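Local structure of cellulose 1,4-beta-cellobiosidase (4JJJ) at residues I449-F463 against A521-H535. The protein probably hydrolyses cellulose as a cellobiohydrolase, this chain being the family 48 glycoside hydrolase domain of a longer secreted enzyme. The protein carries 1 engineered substitution. Numbering follows the deposited sequence.
Sequences IQHTDVDADNGGQNF and ALATAEGLLDALLAH. With ZN (zinc ion), chain X; FE (Fe (III) ion), chain M; ZN (zinc ion), chain S; NA (sodium ion), chain J.
Val454 packs its CB and CG2 onto the bare backbone of helix 519-533 at Gly527, a worked example of how a helix glycine admits a neighbouring loop. CB lies 3.8 Å from Gly527 C, and a CB on that glycine would clash with Val454 CG2. With CG1 anti to the carbonyl carbon (chi1 -53°), that methyl rests on Thr524 O and against Leu528 CD2, meeting the latter at 3.9 Å with the two side chains roughly perpendicular. Thr524 CG2 meets Thr452 CG2 at 4.0 Å, while its OG1 bonds to Thr520 O. Water 2 donates to both Val454 O and Gly527 O and so bridges the two backbones. One helical turn on, Gly460 plays the reciprocal part: its positive phi and its closeness to Ala531 both suit a residue without a side chain. Phe463 then brings CD2 to 3.7 Å from Ala531 CB, while CD2 and CE2 meet the imidazole of His535, the two ring planes 60° apart. That imidazole binds a zinc ion through ND1 at 2.1 Å and sends a weak hydrogen bond from NE2 to Gly460 O. Bent at chi2 (-67°), Gln461 folds back so that NE2 lies over one imidazole face, toward the ring's rim, bonds weakly to Ala534 O and shares water 3 with it. With an alanine here the amide is gone, which would probably leave Ala534 O without that weak donor. The whole is a loop after helix 435-450 that runs along helix 519-533, an arrangement at home in the (α/α)6 barrel of family 48, with a zinc site at one end.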
loop_
_atom_site.group_PDB
_atom_site.type_symbol
_atom_site.label_atom_id
_atom_site.label_comp_id
_atom_site.label_asym_id
_atom_site.label_seq_id
_atom_site.Cartn_x
_atom_site.Cartn_y
_atom_site.Cartn_z
ATOM N N ILE A 449 -7.983 3.768 22.653
ATOM C CA ILE A 449 -7.664 4.598 23.827
ATOM C C ILE A 449 -7.131 3.756 24.990
ATOM O O ILE A 449 -6.111 4.137 25.615
ATOM C CB ILE A 449 -8.888 5.479 24.195
ATOM C CG1 ILE A 449 -9.123 6.503 23.079
ATOM C CG2 ILE A 449 -8.634 6.136 25.552
ATOM C CD1 ILE A 449 -10.380 7.317 23.317
ATOM N N GLN A 450 -7.795 2.649 25.246
ATOM C CA GLN A 450 -7.476 1.731 26.373
ATOM C C GLN A 450 -6.098 1.133 26.260
ATOM O O GLN A 450 -5.574 0.605 27.230
ATOM C CB GLN A 450 -8.453 0.596 26.339
ATOM C CG GLN A 450 -9.827 0.900 26.845
ATOM C CD GLN A 450 -10.094 2.358 27.248
ATOM O OE1 GLN A 450 -10.893 3.057 26.581
ATOM N NE2 GLN A 450 -9.528 2.792 28.425
ATOM N N HIS A 451 -5.513 1.155 25.052
ATOM C CA HIS A 451 -4.171 0.638 24.793
ATOM C C HIS A 451 -3.176 1.690 24.390
ATOM O O HIS A 451 -2.120 1.345 23.877
ATOM C CB HIS A 451 -4.281 -0.508 23.724
ATOM C CG HIS A 451 -5.089 -1.638 24.224
ATOM N ND1 HIS A 451 -6.465 -1.712 24.092
ATOM C CD2 HIS A 451 -4.734 -2.729 24.950
ATOM C CE1 HIS A 451 -6.926 -2.736 24.759
ATOM N NE2 HIS A 451 -5.900 -3.384 25.267
ATOM N N THR A 452 -3.472 2.933 24.696
ATOM C CA THR A 452 -2.592 4.057 24.427
ATOM C C THR A 452 -2.191 4.727 25.724
ATOM O O THR A 452 -3.058 4.941 26.606
ATOM C CB THR A 452 -3.344 5.067 23.498
ATOM O OG1 THR A 452 -3.643 4.441 22.245
ATOM C CG2 THR A 452 -2.494 6.256 23.190
ATOM N N ASP A 453 -0.918 5.110 25.833
ATOM C CA ASP A 453 -0.397 5.832 27.010
ATOM C C ASP A 453 0.291 7.061 26.588
ATOM O O ASP A 453 1.314 6.978 25.932
ATOM C CB ASP A 453 0.559 4.944 27.799
ATOM C CG ASP A 453 1.058 5.618 29.105
ATOM O OD1 ASP A 453 0.736 6.780 29.397
ATOM O OD2 ASP A 453 1.827 4.839 29.741
ATOM N N VAL A 454 -0.333 8.234 26.842
ATOM C CA VAL A 454 0.234 9.478 26.330
ATOM C C VAL A 454 1.346 10.001 27.267
ATOM O O VAL A 454 1.936 10.978 26.999
ATOM C CB VAL A 454 -0.856 10.577 26.044
ATOM C CG1 VAL A 454 -1.928 9.999 25.160
ATOM C CG2 VAL A 454 -1.559 11.030 27.343
ATOM N N ASP A 455 1.453 9.394 28.427
ATOM C CA ASP A 455 2.524 9.725 29.432
ATOM C C ASP A 455 2.401 11.183 29.796
ATOM O O ASP A 455 3.385 11.935 29.749
ATOM C CB ASP A 455 3.933 9.366 28.872
ATOM C CG ASP A 455 5.032 9.490 29.910
ATOM O OD1 ASP A 455 4.681 9.208 31.102
ATOM O OD2 ASP A 455 6.163 9.914 29.535
ATOM N N ALA A 456 1.166 11.617 30.134
ATOM C CA ALA A 456 0.911 13.027 30.252
ATOM C C ALA A 456 1.685 13.679 31.390
ATOM O O ALA A 456 2.055 14.825 31.227
ATOM C CB ALA A 456 -0.517 13.318 30.526
ATOM N N ASP A 457 1.879 12.949 32.471
ATOM C CA ASP A 457 2.535 13.595 33.648
ATOM C C ASP A 457 4.012 13.906 33.322
ATOM O O ASP A 457 4.656 14.647 34.066
ATOM C CB ASP A 457 2.464 12.688 34.872
ATOM C CG ASP A 457 1.042 12.459 35.400
ATOM O OD1 ASP A 457 0.124 13.333 35.236
ATOM O OD2 ASP A 457 0.838 11.336 35.956
ATOM N N ASN A 458 4.517 13.370 32.216
ATOM C CA ASN A 458 5.900 13.473 31.883
ATOM C C ASN A 458 6.066 13.982 30.445
ATOM O O ASN A 458 7.053 13.632 29.802
ATOM C CB ASN A 458 6.506 12.089 32.111
ATOM C CG ASN A 458 8.013 12.043 31.925
ATOM O OD1 ASN A 458 8.540 11.137 31.228
ATOM N ND2 ASN A 458 8.715 12.974 32.540
ATOM N N GLY A 459 5.088 14.795 29.986
ATOM C CA GLY A 459 5.169 15.553 28.714
ATOM C C GLY A 459 5.239 14.703 27.474
ATOM O O GLY A 459 5.593 15.207 26.380
ATOM N N GLY A 460 4.842 13.452 27.623
ATOM C CA GLY A 460 4.885 12.473 26.504
ATOM C C GLY A 460 6.202 11.888 26.200
ATOM O O GLY A 460 6.355 11.233 25.157
ATOM N N GLN A 461 7.198 12.075 27.074
ATOM C CA GLN A 461 8.486 11.514 26.797
ATOM C C GLN A 461 8.453 10.035 26.509
ATOM O O GLN A 461 9.168 9.567 25.626
ATOM C CB GLN A 461 9.523 11.864 27.904
ATOM C CG GLN A 461 10.097 13.248 27.640
ATOM C CD GLN A 461 10.936 13.246 26.341
ATOM O OE1 GLN A 461 11.548 12.222 25.978
ATOM N NE2 GLN A 461 10.888 14.357 25.578
ATOM N N ASN A 462 7.721 9.301 27.324
ATOM C CA ASN A 462 7.723 7.839 27.216
ATOM C C ASN A 462 6.324 7.365 26.805
ATOM O O ASN A 462 5.789 6.375 27.293
ATOM C CB ASN A 462 8.077 7.259 28.594
ATOM C CG ASN A 462 9.473 7.677 29.036
ATOM O OD1 ASN A 462 10.362 7.729 28.247
ATOM N ND2 ASN A 462 9.623 7.940 30.292
ATOM N N PHE A 463 5.680 8.110 25.875
ATOM C CA PHE A 463 4.369 7.663 25.427
ATOM C C PHE A 463 4.488 6.310 24.730
ATOM O O PHE A 463 5.573 5.948 24.270
ATOM C CB PHE A 463 3.824 8.696 24.390
ATOM C CG PHE A 463 4.370 8.571 22.987
ATOM C CD1 PHE A 463 3.727 7.834 22.028
ATOM C CD2 PHE A 463 5.608 9.173 22.661
ATOM C CE1 PHE A 463 4.235 7.778 20.807
ATOM C CE2 PHE A 463 6.109 9.096 21.357
ATOM C CZ PHE A 463 5.415 8.368 20.459
ATOM N N ALA A 521 -11.578 11.024 23.839
ATOM C CA ALA A 521 -10.889 10.939 22.529
ATOM C C ALA A 521 -10.023 12.171 22.283
ATOM O O ALA A 521 -8.852 12.088 21.824
ATOM C CB ALA A 521 -11.829 10.700 21.373
ATOM N N LEU A 522 -10.585 13.361 22.486
ATOM C CA LEU A 522 -9.826 14.564 22.220
ATOM C C LEU A 522 -8.639 14.663 23.190
ATOM O O LEU A 522 -7.543 15.042 22.767
ATOM C CB LEU A 522 -10.660 15.825 22.382
ATOM C CG LEU A 522 -9.889 17.131 21.974
ATOM C CD1 LEU A 522 -9.175 17.090 20.648
ATOM C CD2 LEU A 522 -10.868 18.296 22.045
ATOM N N ALA A 523 -8.880 14.295 24.452
ATOM C CA ALA A 523 -7.767 14.350 25.431
ATOM C C ALA A 523 -6.603 13.449 25.071
ATOM O O ALA A 523 -5.438 13.841 25.154
ATOM C CB ALA A 523 -8.239 14.145 26.859
ATOM N N THR A 524 -6.893 12.281 24.575
ATOM C CA THR A 524 -5.847 11.359 24.103
ATOM C C THR A 524 -5.100 11.945 22.930
ATOM O O THR A 524 -3.884 11.914 22.896
ATOM C CB THR A 524 -6.443 9.949 23.806
ATOM O OG1 THR A 524 -7.130 9.519 24.994
ATOM C CG2 THR A 524 -5.426 8.914 23.404
ATOM N N ALA A 525 -5.856 12.421 21.926
ATOM C CA ALA A 525 -5.257 13.031 20.760
ATOM C C ALA A 525 -4.316 14.160 21.148
ATOM O O ALA A 525 -3.196 14.264 20.640
ATOM C CB ALA A 525 -6.329 13.553 19.843
ATOM N N GLU A 526 -4.781 15.004 22.078
ATOM C CA GLU A 526 -3.982 16.168 22.442
ATOM C C GLU A 526 -2.671 15.686 23.093
ATOM O O GLU A 526 -1.603 16.279 22.837
ATOM C CB GLU A 526 -4.713 17.042 23.452
ATOM C CG GLU A 526 -5.910 17.787 22.906
ATOM C CD GLU A 526 -5.621 19.014 22.027
ATOM O OE1 GLU A 526 -4.546 19.161 21.404
ATOM O OE2 GLU A 526 -6.539 19.891 21.981
ATOM N N GLY A 527 -2.735 14.630 23.912
ATOM C CA GLY A 527 -1.547 14.062 24.538
ATOM C C GLY A 527 -0.565 13.463 23.554
ATOM O O GLY A 527 0.618 13.604 23.680
ATOM N N LEU A 528 -1.115 12.827 22.505
ATOM C CA LEU A 528 -0.287 12.338 21.392
ATOM C C LEU A 528 0.407 13.455 20.579
ATOM O O LEU A 528 1.602 13.370 20.265
ATOM C CB LEU A 528 -1.104 11.439 20.473
ATOM C CG LEU A 528 -1.612 10.140 21.124
ATOM C CD1 LEU A 528 -2.466 9.380 20.163
ATOM C CD2 LEU A 528 -0.426 9.299 21.653
ATOM N N LEU A 529 -0.281 14.563 20.323
ATOM C CA LEU A 529 0.337 15.649 19.596
ATOM C C LEU A 529 1.447 16.299 20.463
ATOM O O LEU A 529 2.493 16.628 19.973
ATOM C CB LEU A 529 -0.707 16.724 19.277
ATOM C CG LEU A 529 -1.825 16.365 18.301
ATOM C CD1 LEU A 529 -2.771 17.567 18.123
ATOM C CD2 LEU A 529 -1.267 15.847 17.025
ATOM N N ASP A 530 1.218 16.393 21.770
ATOM C CA ASP A 530 2.256 16.915 22.642
ATOM C C ASP A 530 3.470 16.003 22.571
ATOM O O ASP A 530 4.611 16.477 22.602
ATOM C CB ASP A 530 1.787 16.940 24.087
ATOM C CG ASP A 530 0.808 18.028 24.401
ATOM O OD1 ASP A 530 0.740 18.968 23.640
ATOM O OD2 ASP A 530 0.123 17.931 25.458
ATOM N N ALA A 531 3.221 14.692 22.651
ATOM C CA ALA A 531 4.281 13.687 22.593
ATOM C C ALA A 531 5.104 13.808 21.345
ATOM O O ALA A 531 6.325 13.782 21.370
ATOM C CB ALA A 531 3.651 12.308 22.731
ATOM N N LEU A 532 4.461 13.992 20.189
ATOM C CA LEU A 532 5.155 14.216 18.926
ATOM C C LEU A 532 6.020 15.423 19.042
ATOM O O LEU A 532 7.155 15.418 18.615
ATOM C CB LEU A 532 4.206 14.261 17.733
ATOM C CG LEU A 532 3.458 12.920 17.435
ATOM C CD1 LEU A 532 2.331 13.074 16.453
ATOM C CD2 LEU A 532 4.424 11.892 16.881
ATOM N N LEU A 533 5.507 16.521 19.575
ATOM C CA LEU A 533 6.297 17.765 19.648
ATOM C C LEU A 533 7.527 17.612 20.527
ATOM O O LEU A 533 8.561 18.229 20.263
ATOM C CB LEU A 533 5.369 18.931 20.099
ATOM C CG LEU A 533 4.466 19.533 19.037
ATOM C CD1 LEU A 533 3.599 20.542 19.816
ATOM C CD2 LEU A 533 5.204 20.194 17.857
ATOM N N ALA A 534 7.417 16.725 21.489
ATOM C CA ALA A 534 8.496 16.450 22.429
ATOM C C ALA A 534 9.639 15.716 21.839
ATOM O O ALA A 534 10.711 15.642 22.484
ATOM C CB ALA A 534 7.956 15.708 23.639
ATOM N N HIS A 535 9.443 15.119 20.658
ATOM C CA HIS A 535 10.475 14.339 19.952
ATOM C C HIS A 535 10.953 14.995 18.613
ATOM O O HIS A 535 11.473 14.332 17.720
ATOM C CB HIS A 535 10.005 12.899 19.785
ATOM C CG HIS A 535 9.770 12.228 21.100
ATOM N ND1 HIS A 535 10.767 11.609 21.821
ATOM C CD2 HIS A 535 8.638 12.056 21.817
ATOM C CE1 HIS A 535 10.262 11.131 22.931
ATOM N NE2 HIS A 535 8.963 11.348 22.933
HETATM ZN ZN ZN X . 12.824 11.525 21.718
HETATM FE FE FE M . -6.337 -4.989 26.760
HETATM ZN ZN ZN S . -5.915 21.446 21.017
HETATM NA NA NA J . -1.203 20.219 24.240
HETATM O O HOH W 1 -5.222 6.992 26.343
HETATM O O HOH W 2 1.667 13.663 26.220
HETATM O O HOH W 3 13.120 14.208 23.879
HETATM O O HOH W 4 -1.929 19.022 22.281
HETATM O O HOH W 5 -3.396 21.627 23.836
HETATM O O HOH W 6 -2.274 19.237 25.486
HETATM O O HOH W 7 -0.303 20.493 26.083
HETATM O O HOH W 8 -5.087 -3.965 27.872
#